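PDB 7DH7: transcriptional regulator fur family from Xanthomonas campestris pv. campestris, which binds zinc and probably acts as a Fur-family repressor that binds regulatory DNA and adjusts transcription to zinc supply. Local coordinates for residues Thr43-Asn48 and Pro81-Ala86; Ala107-Asn112 and Ala154-Val159; Leu121-Cys126 and Gly161-Cys166. One frame throughout, in Å; residues are numbered along the deposited sequence.

Contact 1 of 3, residues Thr43-Asn48 and Pro81-Ala86; sequences TPIRAN and PTVYRA. With PO4 (phosphate ion), chain J.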
loop_
_atom_site.group_PDB
_atom_site.type_symbol
_atom_site.label_atom_id
_atom_site.label_comp_id
_atom_site.label_asym_id
_atom_site.label_seq_id
_atom_site.Cartn_x
_atom_site.Cartn_y
_atom_site.Cartn_z
ATOM N N THR C 43 -18.097 4.507 -1.775
ATOM C CA THR C 43 -19.547 4.425 -1.662
ATOM C C THR C 43 -19.985 4.506 -0.194
ATOM O O THR C 43 -19.159 4.387 0.716
ATOM C CB THR C 43 -20.066 3.134 -2.308
ATOM O OG1 THR C 43 -19.483 1.980 -1.687
ATOM C CG2 THR C 43 -19.767 3.117 -3.810
ATOM N N PRO C 44 -21.281 4.763 0.061
ATOM C CA PRO C 44 -21.764 4.743 1.461
ATOM C C PRO C 44 -21.436 3.459 2.219
ATOM O O PRO C 44 -20.995 3.530 3.375
ATOM C CB PRO C 44 -23.285 4.948 1.302
ATOM C CG PRO C 44 -23.409 5.749 0.007
ATOM C CD PRO C 44 -22.331 5.196 -0.886
ATOM N N ILE C 45 -21.643 2.284 1.615
ATOM C CA ILE C 45 -21.354 1.040 2.332
ATOM C C ILE C 45 -19.850 0.925 2.618
ATOM O O ILE C 45 -19.445 0.452 3.690
ATOM C CB ILE C 45 -21.907 -0.176 1.556
ATOM C CG1 ILE C 45 -21.808 -1.465 2.383
ATOM C CG2 ILE C 45 -21.175 -0.361 0.218
ATOM C CD1 ILE C 45 -22.374 -1.360 3.766
ATOM N N ARG C 46 -19.003 1.400 1.690
ATOM C CA ARG C 46 -17.554 1.399 1.928
ATOM C C ARG C 46 -17.160 2.365 3.041
ATOM O O ARG C 46 -16.324 2.030 3.892
ATOM C CB ARG C 46 -16.802 1.744 0.645
ATOM C CG ARG C 46 -16.719 0.588 -0.325
ATOM C CD ARG C 46 -16.299 1.052 -1.735
ATOM N NE ARG C 46 -16.504 -0.009 -2.709
ATOM C CZ ARG C 46 -16.269 0.109 -4.015
ATOM N NH1 ARG C 46 -15.784 1.243 -4.534
ATOM N NH2 ARG C 46 -16.505 -0.920 -4.807
ATOM N N ALA C 47 -17.738 3.573 3.049
ATOM C CA ALA C 47 -17.513 4.490 4.167
ATOM C C ALA C 47 -18.103 3.937 5.467
ATOM O O ALA C 47 -17.487 4.057 6.537
ATOM C CB ALA C 47 -18.088 5.873 3.836
ATOM N N ASN C 48 -19.263 3.278 5.387
ATOM C CA ASN C 48 -19.898 2.678 6.567
ATOM C C ASN C 48 -19.004 1.621 7.229
ATOM O O ASN C 48 -18.763 1.658 8.447
ATOM C CB ASN C 48 -21.244 2.076 6.144
ATOM C CG ASN C 48 -22.140 1.706 7.321
ATOM O OD1 ASN C 48 -21.762 1.857 8.490
ATOM N ND2 ASN C 48 -23.349 1.210 7.009
ATOM N N PRO C 81 -23.494 -10.104 0.810
ATOM C CA PRO C 81 -22.468 -9.946 -0.242
ATOM C C PRO C 81 -22.019 -8.508 -0.456
ATOM O O PRO C 81 -20.854 -8.268 -0.796
ATOM C CB PRO C 81 -23.156 -10.510 -1.495
ATOM C CG PRO C 81 -24.083 -11.536 -0.968
ATOM C CD PRO C 81 -24.619 -10.930 0.319
ATOM N N THR C 82 -22.917 -7.543 -0.269
ATOM C CA THR C 82 -22.552 -6.139 -0.397
ATOM C C THR C 82 -21.565 -5.725 0.687
ATOM O O THR C 82 -20.616 -4.989 0.420
ATOM C CB THR C 82 -23.829 -5.295 -0.328
ATOM O OG1 THR C 82 -24.640 -5.603 -1.462
ATOM C CG2 THR C 82 -23.531 -3.798 -0.278
ATOM N N VAL C 83 -21.797 -6.175 1.922
ATOM C CA VAL C 83 -20.950 -5.824 3.055
ATOM C C VAL C 83 -19.575 -6.487 2.945
ATOM O O VAL C 83 -18.547 -5.865 3.250
ATOM C CB VAL C 83 -21.663 -6.199 4.369
ATOM C CG1 VAL C 83 -20.753 -5.957 5.556
ATOM C CG2 VAL C 83 -23.002 -5.422 4.515
ATOM N N TYR C 84 -19.520 -7.750 2.514
ATOM C CA TYR C 84 -18.213 -8.391 2.336
ATOM C C TYR C 84 -17.438 -7.797 1.147
ATOM O O TYR C 84 -16.206 -7.645 1.209
ATOM C CB TYR C 84 -18.394 -9.892 2.188
ATOM C CG TYR C 84 -19.127 -10.509 3.371
ATOM C CD1 TYR C 84 -18.885 -10.072 4.673
ATOM C CD2 TYR C 84 -20.067 -11.513 3.185
ATOM C CE1 TYR C 84 -19.553 -10.631 5.752
ATOM C CE2 TYR C 84 -20.733 -12.076 4.256
ATOM C CZ TYR C 84 -20.476 -11.631 5.533
ATOM O OH TYR C 84 -21.156 -12.201 6.588
ATOM N N ARG C 85 -18.130 -7.423 0.070
ATOM C CA ARG C 85 -17.415 -6.789 -1.034
ATOM C C ARG C 85 -16.834 -5.444 -0.609
ATOM O O ARG C 85 -15.714 -5.089 -1.004
ATOM C CB ARG C 85 -18.328 -6.620 -2.246
ATOM C CG ARG C 85 -18.486 -7.884 -3.091
ATOM C CD ARG C 85 -19.131 -7.565 -4.432
ATOM N NE ARG C 85 -20.557 -7.256 -4.305
ATOM C CZ ARG C 85 -21.520 -8.177 -4.258
ATOM N NH1 ARG C 85 -21.211 -9.470 -4.309
ATOM N NH2 ARG C 85 -22.790 -7.809 -4.152
ATOM N N ALA C 86 -17.575 -4.679 0.203
ATOM C CA ALA C 86 -17.011 -3.441 0.733
ATOM C C ALA C 86 -15.788 -3.733 1.601
ATOM O O ALA C 86 -14.818 -2.976 1.596
ATOM C CB ALA C 86 -18.071 -2.672 1.526
HETATM P P PO4 J . -22.556 -4.188 -4.743
HETATM O O1 PO4 J . -23.279 -2.959 -4.241
HETATM O O2 PO4 J . -23.430 -5.402 -4.555
HETATM O O3 PO4 J . -22.244 -4.044 -6.213
HETATM O O4 PO4 J . -21.271 -4.363 -3.970
#
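The guanidinium of R46, whose CG rests 4.0 Å from A86 CB, is carried away from that methyl by its extended chain: the cation pairs with the ring of F89 in a cation-pi interaction, and NH1 is hydrogen-bonded to the backbone oxygen of R41. The second flat group, the guanidinium of R85, has the carbonyl oxygen of P81 over the centre of one face, and a phosphate ion at its edge, in the plane. There NE points almost straight at phosphate O4 (3.0 Å, 174°). NH2 sits 2.5 Å from O2, so short that the exact length is doubtful. A bend at chi3 (-73°) folds the chain back over the first turn of the segment and sets this edge toward the anion. T82 OG1 reaches the same O2 at 3.3 Å, at best weakly.

The segments 44-48 and 81-86 of helices 44-55 and 80-92 cross at -66° with their axes 9.1 Å apart. I45 points across the interface and packs on three residues. Its CG1 touches T82 CG2 at 3.9 Å and A86 CB at 4.0 Å, while CD1 touches V83 CG2, the two side chains crossing at about a right angle. A branched isoleucine can spread over three neighbours, and the small alanine permits the close approach. T82 suits the boundary, its methyl facing I45 and its hydroxyl the anion. T43 is the N-cap of helix 44-55 through a weak bond from R46 N to OG1.

No hydrogen bond joins the segments, so apolar packing holds the pair while the polar groups look outward. The phosphate probably came from the crystallisation liquor; helix 80-92 is consistent with the recognition helix of a winged-helix domain, and the ion may occupy a place like that of a DNA phosphate.

Contact 2 of 3, residues Ala107-Asn112 and Ala154-Val159; sequences ACHHPN and AQTLEV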
loop_
_atom_site.group_PDB
_atom_site.type_symbol
_atom_site.label_atom_id
_atom_site.label_comp_id
_atom_site.label_asym_id
_atom_site.label_seq_id
_atom_site.Cartn_x
_atom_site.Cartn_y
_atom_site.Cartn_z
ATOM N N ALA C 107 -7.941 -1.586 11.216
ATOM C CA ALA C 107 -7.514 -0.483 10.367
ATOM C C ALA C 107 -6.012 -0.558 10.147
ATOM O O ALA C 107 -5.274 -1.038 11.006
ATOM C CB ALA C 107 -7.884 0.864 11.000
ATOM N N CYS C 108 -5.558 -0.107 8.970
ATOM C CA CYS C 108 -4.203 0.290 8.614
ATOM C C CYS C 108 -3.586 1.097 9.749
ATOM O O CYS C 108 -4.283 1.596 10.637
ATOM C CB CYS C 108 -4.183 1.113 7.324
ATOM S SG CYS C 108 -4.481 2.928 7.532
ATOM N N HIS C 109 -2.265 1.094 9.929
ATOM C CA HIS C 109 -1.640 2.096 10.784
ATOM C C HIS C 109 -1.774 3.472 10.153
ATOM O O HIS C 109 -1.549 3.648 8.949
ATOM C CB HIS C 109 -0.166 1.761 11.033
ATOM C CG HIS C 109 0.040 0.587 11.945
ATOM N ND1 HIS C 109 -0.729 0.375 13.069
ATOM C CD2 HIS C 109 0.945 -0.420 11.912
ATOM C CE1 HIS C 109 -0.323 -0.726 13.678
ATOM N NE2 HIS C 109 0.696 -1.226 12.998
ATOM N N HIS C 110 -2.150 4.452 10.972
ATOM C CA HIS C 110 -2.431 5.799 10.507
ATOM C C HIS C 110 -1.983 6.775 11.590
ATOM O O HIS C 110 -1.785 6.369 12.741
ATOM C CB HIS C 110 -3.922 5.970 10.166
ATOM C CG HIS C 110 -4.860 5.542 11.256
ATOM N ND1 HIS C 110 -5.198 4.225 11.474
ATOM C CD2 HIS C 110 -5.579 6.265 12.148
ATOM C CE1 HIS C 110 -6.062 4.150 12.472
ATOM N NE2 HIS C 110 -6.309 5.375 12.900
ATOM N N PRO C 111 -1.799 8.064 11.243
ATOM C CA PRO C 111 -1.206 9.040 12.136
ATOM C C PRO C 111 -1.921 9.406 13.439
ATOM O O PRO C 111 -3.120 9.447 13.492
ATOM C CB PRO C 111 -1.099 10.319 11.303
ATOM C CG PRO C 111 -1.285 9.860 9.891
ATOM C CD PRO C 111 -2.217 8.678 9.998
ATOM N N ASN C 112 -1.109 9.482 14.490
ATOM C CA ASN C 112 -1.445 9.976 15.852
ATOM C C ASN C 112 -2.521 9.151 16.565
ATOM O O ASN C 112 -3.061 9.694 17.546
ATOM C CB ASN C 112 -1.771 11.470 15.832
ATOM C CG ASN C 112 -0.745 12.256 15.046
ATOM O OD1 ASN C 112 0.359 11.772 14.823
ATOM N ND2 ASN C 112 -1.100 13.458 14.626
ATOM N N ALA C 154 5.308 9.073 14.543
ATOM C CA ALA C 154 4.129 9.717 13.976
ATOM C C ALA C 154 3.154 8.693 13.414
ATOM O O ALA C 154 1.943 8.939 13.386
ATOM C CB ALA C 154 4.544 10.703 12.885
ATOM N N GLN C 155 3.658 7.552 12.957
ATOM C CA GLN C 155 2.807 6.518 12.376
ATOM C C GLN C 155 3.579 5.210 12.422
ATOM O O GLN C 155 4.688 5.126 11.881
ATOM C CB GLN C 155 2.407 6.882 10.931
ATOM C CG GLN C 155 1.901 5.717 10.122
ATOM C CD GLN C 155 1.210 6.134 8.828
ATOM O OE1 GLN C 155 0.604 7.209 8.727
ATOM N NE2 GLN C 155 1.325 5.285 7.822
ATOM N N THR C 156 3.001 4.202 13.071
ATOM C CA THR C 156 3.676 2.920 13.205
ATOM C C THR C 156 3.933 2.320 11.825
ATOM O O THR C 156 3.116 2.448 10.905
ATOM C CB THR C 156 2.837 1.978 14.074
ATOM O OG1 THR C 156 2.471 2.665 15.276
ATOM C CG2 THR C 156 3.624 0.719 14.451
ATOM N N LEU C 157 5.100 1.703 11.670
ATOM C CA LEU C 157 5.482 1.161 10.378
ATOM C C LEU C 157 4.622 -0.043 10.019
ATOM O O LEU C 157 4.137 -0.779 10.892
ATOM C CB LEU C 157 6.955 0.758 10.380
ATOM C CG LEU C 157 7.923 1.912 10.589
ATOM C CD1 LEU C 157 9.332 1.362 10.736
ATOM C CD2 LEU C 157 7.831 2.866 9.411
ATOM N N GLU C 158 4.427 -0.233 8.715
ATOM C CA GLU C 158 3.903 -1.474 8.165
ATOM C C GLU C 158 4.965 -2.094 7.268
ATOM O O GLU C 158 5.717 -1.378 6.589
ATOM C CB GLU C 158 2.608 -1.259 7.366
ATOM C CG GLU C 158 1.414 -0.877 8.209
ATOM C CD GLU C 158 0.091 -1.000 7.468
ATOM O OE1 GLU C 158 0.105 -1.196 6.229
ATOM O OE2 GLU C 158 -0.961 -0.911 8.130
ATOM N N VAL C 159 5.037 -3.421 7.270
ATOM C CA VAL C 159 5.921 -4.151 6.374
ATOM C C VAL C 159 5.053 -4.943 5.420
ATOM O O VAL C 159 4.107 -5.615 5.847
ATOM C CB VAL C 159 6.899 -5.057 7.138
ATOM C CG1 VAL C 159 7.839 -5.771 6.169
ATOM C CG2 VAL C 159 7.689 -4.228 8.133
#
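The chain from C108 to N112 runs nearly opposite to that from A154 to E158 (end-to-end directions 165° apart), with the CA atoms of P111 and Q155 only 4.7 Å from each other. H109 is the central side chain. T156 CB rests over one face of its imidazole, 3.8 Å from the ring centroid, as a CH-pi contact, and L157 O lies near the ring plane at 3.4 Å from CD2. A flat histidine suits the place, offering T156 a face while NE2 bonds to V118 O, which fixes the ring's rotation. The backbone N of H109 donates to E158 OE2 (3.0 Å, 163°), from above the carboxylate plane. A carboxylate oxygen can take two donors, and this one also accepts from NE2 of H97; buried E158 thus links the loop to H97, which with C108 is a ligand of one zinc site of this protein. The zinc bound here, at the other site, is about 14 Å from the E158 side chain. H110 turns away, its ND1 bonded to C108 O. Q155, extended, lies alongside P111, OE1 being 3.4 Å from P111 CD, while its NE2 reaches D124 of the second subunit. N112 N donates to A154 O (3.3 Å), less certainly because N112 is poorly ordered.

Around this contact, F120 of strand 120-123 stacks on H109, helix 24-38 covers A107 and C108, and L157 packs on helix 135-147. E158 and V159 continue the sheet into the second subunit by an antiparallel ladder.

Contact 3 of 3, residues Leu121-Cys126 and Gly161-Cys166; sequences LICDRC and GLCAKC. With ZN (zinc ion), chain I.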
loop_
_atom_site.group_PDB
_atom_site.type_symbol
_atom_site.label_atom_id
_atom_site.label_comp_id
_atom_site.label_asym_id
_atom_site.label_seq_id
_atom_site.Cartn_x
_atom_site.Cartn_y
_atom_site.Cartn_z
ATOM N N LEU C 121 2.777 -6.882 9.559
ATOM C CA LEU C 121 3.397 -7.500 8.371
ATOM C C LEU C 121 2.246 -8.086 7.545
ATOM O O LEU C 121 1.593 -8.974 8.063
ATOM C CB LEU C 121 4.347 -8.565 8.908
ATOM C CG LEU C 121 5.114 -9.376 7.881
ATOM C CD1 LEU C 121 5.833 -8.461 6.908
ATOM C CD2 LEU C 121 6.106 -10.282 8.578
ATOM N N ILE C 122 2.025 -7.478 6.396
ATOM C CA ILE C 122 0.836 -7.777 5.583
ATOM C C ILE C 122 1.222 -8.411 4.263
ATOM O O ILE C 122 2.158 -7.978 3.675
ATOM C CB ILE C 122 0.045 -6.475 5.388
ATOM C CG1 ILE C 122 -0.281 -5.814 6.723
ATOM C CG2 ILE C 122 -1.199 -6.723 4.574
ATOM C CD1 ILE C 122 0.441 -4.546 6.963
ATOM N N CYS C 123 0.545 -9.474 3.911
ATOM C CA CYS C 123 0.680 -10.023 2.562
ATOM C C CYS C 123 -0.113 -9.086 1.625
ATOM O O CYS C 123 -1.278 -8.807 1.899
ATOM C CB CYS C 123 0.175 -11.450 2.547
ATOM S SG CYS C 123 0.212 -12.234 0.929
ATOM N N ASP C 124 0.485 -8.704 0.502
ATOM C CA ASP C 124 -0.128 -7.765 -0.472
ATOM C C ASP C 124 -1.137 -8.477 -1.383
ATOM O O ASP C 124 -1.775 -7.813 -2.151
ATOM C CB ASP C 124 0.921 -6.838 -1.094
ATOM C CG ASP C 124 1.802 -7.388 -2.196
ATOM O OD1 ASP C 124 1.568 -8.471 -2.682
ATOM O OD2 ASP C 124 2.708 -6.679 -2.572
ATOM N N ARG C 125 -1.191 -9.799 -1.320
ATOM C CA ARG C 125 -2.125 -10.610 -2.121
ATOM C C ARG C 125 -3.349 -11.041 -1.292
ATOM O O ARG C 125 -4.431 -10.876 -1.782
ATOM C CB ARG C 125 -1.346 -11.801 -2.671
ATOM C CG ARG C 125 -2.130 -12.646 -3.657
ATOM C CD ARG C 125 -2.111 -12.036 -5.034
ATOM N NE ARG C 125 -0.722 -11.868 -5.369
ATOM C CZ ARG C 125 -0.041 -12.723 -6.108
ATOM N NH1 ARG C 125 -0.642 -13.789 -6.597
ATOM N NH2 ARG C 125 1.235 -12.505 -6.360
ATOM N N CYS C 126 -3.172 -11.593 -0.086
ATOM C CA CYS C 126 -4.343 -12.069 0.703
ATOM C C CYS C 126 -4.824 -11.043 1.735
ATOM O O CYS C 126 -5.922 -11.160 2.176
ATOM C CB CYS C 126 -4.075 -13.415 1.361
ATOM S SG CYS C 126 -2.854 -13.334 2.683
ATOM N N GLY C 161 4.803 -7.648 2.180
ATOM C CA GLY C 161 5.471 -8.789 1.565
ATOM C C GLY C 161 4.487 -9.741 0.951
ATOM O O GLY C 161 3.314 -9.391 0.844
ATOM N N LEU C 162 4.998 -10.861 0.469
ATOM C CA LEU C 162 4.148 -11.905 -0.127
ATOM C C LEU C 162 4.195 -13.140 0.783
ATOM O O LEU C 162 5.297 -13.592 1.072
ATOM C CB LEU C 162 4.695 -12.201 -1.519
ATOM C CG LEU C 162 3.891 -13.203 -2.336
ATOM C CD1 LEU C 162 2.477 -12.698 -2.542
ATOM C CD2 LEU C 162 4.557 -13.438 -3.679
ATOM N N CYS C 163 3.033 -13.665 1.193
ATOM C CA CYS C 163 2.973 -14.862 2.079
ATOM C C CYS C 163 3.415 -16.113 1.308
ATOM O O CYS C 163 3.293 -16.140 0.095
ATOM C CB CYS C 163 1.616 -15.039 2.770
ATOM S SG CYS C 163 0.493 -16.239 2.026
ATOM N N ALA C 164 3.887 -17.124 2.030
ATOM C CA ALA C 164 4.342 -18.387 1.412
ATOM C C ALA C 164 3.183 -19.051 0.673
ATOM O O ALA C 164 3.419 -19.611 -0.375
ATOM C CB ALA C 164 4.881 -19.286 2.485
ATOM N N LYS C 165 1.985 -19.016 1.245
ATOM C CA LYS C 165 0.815 -19.626 0.584
ATOM C C LYS C 165 0.460 -18.877 -0.703
ATOM O O LYS C 165 0.299 -19.528 -1.724
ATOM C CB LYS C 165 -0.361 -19.599 1.556
ATOM C CG LYS C 165 -1.617 -20.287 1.072
ATOM C CD LYS C 165 -2.592 -20.461 2.189
ATOM C CE LYS C 165 -3.964 -20.880 1.728
ATOM N NZ LYS C 165 -4.044 -22.331 1.479
ATOM N N CYS C 166 0.411 -17.549 -0.646
ATOM C CA CYS C 166 0.055 -16.756 -1.854
ATOM C C CYS C 166 1.162 -16.962 -2.912
ATOM O O CYS C 166 0.829 -17.247 -4.039
ATOM C CB CYS C 166 -0.331 -15.316 -1.510
ATOM S SG CYS C 166 -1.963 -15.045 -0.750
HETATM ZN ZN ZN I . -0.973 -14.135 1.250
#
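Two CxxC pairs, C123 and C126 from one segment and C163 and C166 from the other, make the Cys4 zinc site. C123 SG binds zinc at 2.3 Å, C166 SG at 2.4 Å and C126 SG at 2.5 Å; C163 SG stands at 2.7 Å, a long bond for the fourth ligand. The SG of C126 takes the position between its backbone N and carbonyl carbon (chi1 69°), which turns it inward to the metal.

Backbone N-H groups point at two of the sulfurs. C123 SG accepts from C163 N across the contact at 3.2 Å, and more distantly from R125 N and C126 N, so three donors probably temper the negative charge of the thiolate. C166 N donates to C163 SG (3.0 Å), which makes C163 the N-cap of helix 164-168.

Next to the metal, the strands meet in a parallel bridge between C123 and G161. I122 O accepts from G161 N at 3.1 Å, nearly along the C=O axis, and G161 O accepts from D124 N at 2.9 Å. In R125, CG anti to the backbone N (chi1 -173°) lies against C166, and bends at chi2 and chi3 then turn the rest of the chain alongside L162. The methylenes cover C166 on this side; NH1 lies near the like-charged R33 of the second subunit. F150 of that subunit packs on L121 and C123.

A CxxC turn whose first sulfur gathers the following amides is a zinc knuckle, and paired with the second CxxC at the helix start it forms the structural zinc site typical of many Fur-family proteins, here joining the last strand to its neighbour.

Contact 1 belongs to the helical, probably DNA-binding part, whereas contacts 2 and 3 reach the mixed sheet, contact 2 mainly through residues 158-159, and both touch the second subunit. Each is partly buried, though contact 1 relies on apolar contacts across its helices, some from the aliphatic part of R46. Contact 2 joins a loop to the end strand through a histidine, a carboxylate and backbone bonds, and contact 3 depends on metal coordination by sulfur. Contacts 2 and 3 share strand 158-161, and contact 3 brings in its neighbour 120-123: V159 O lies 2.8 Å from I122 N, a probable hydrogen bond. Contact 1 stands apart, its centre 23 Å from each of theirs.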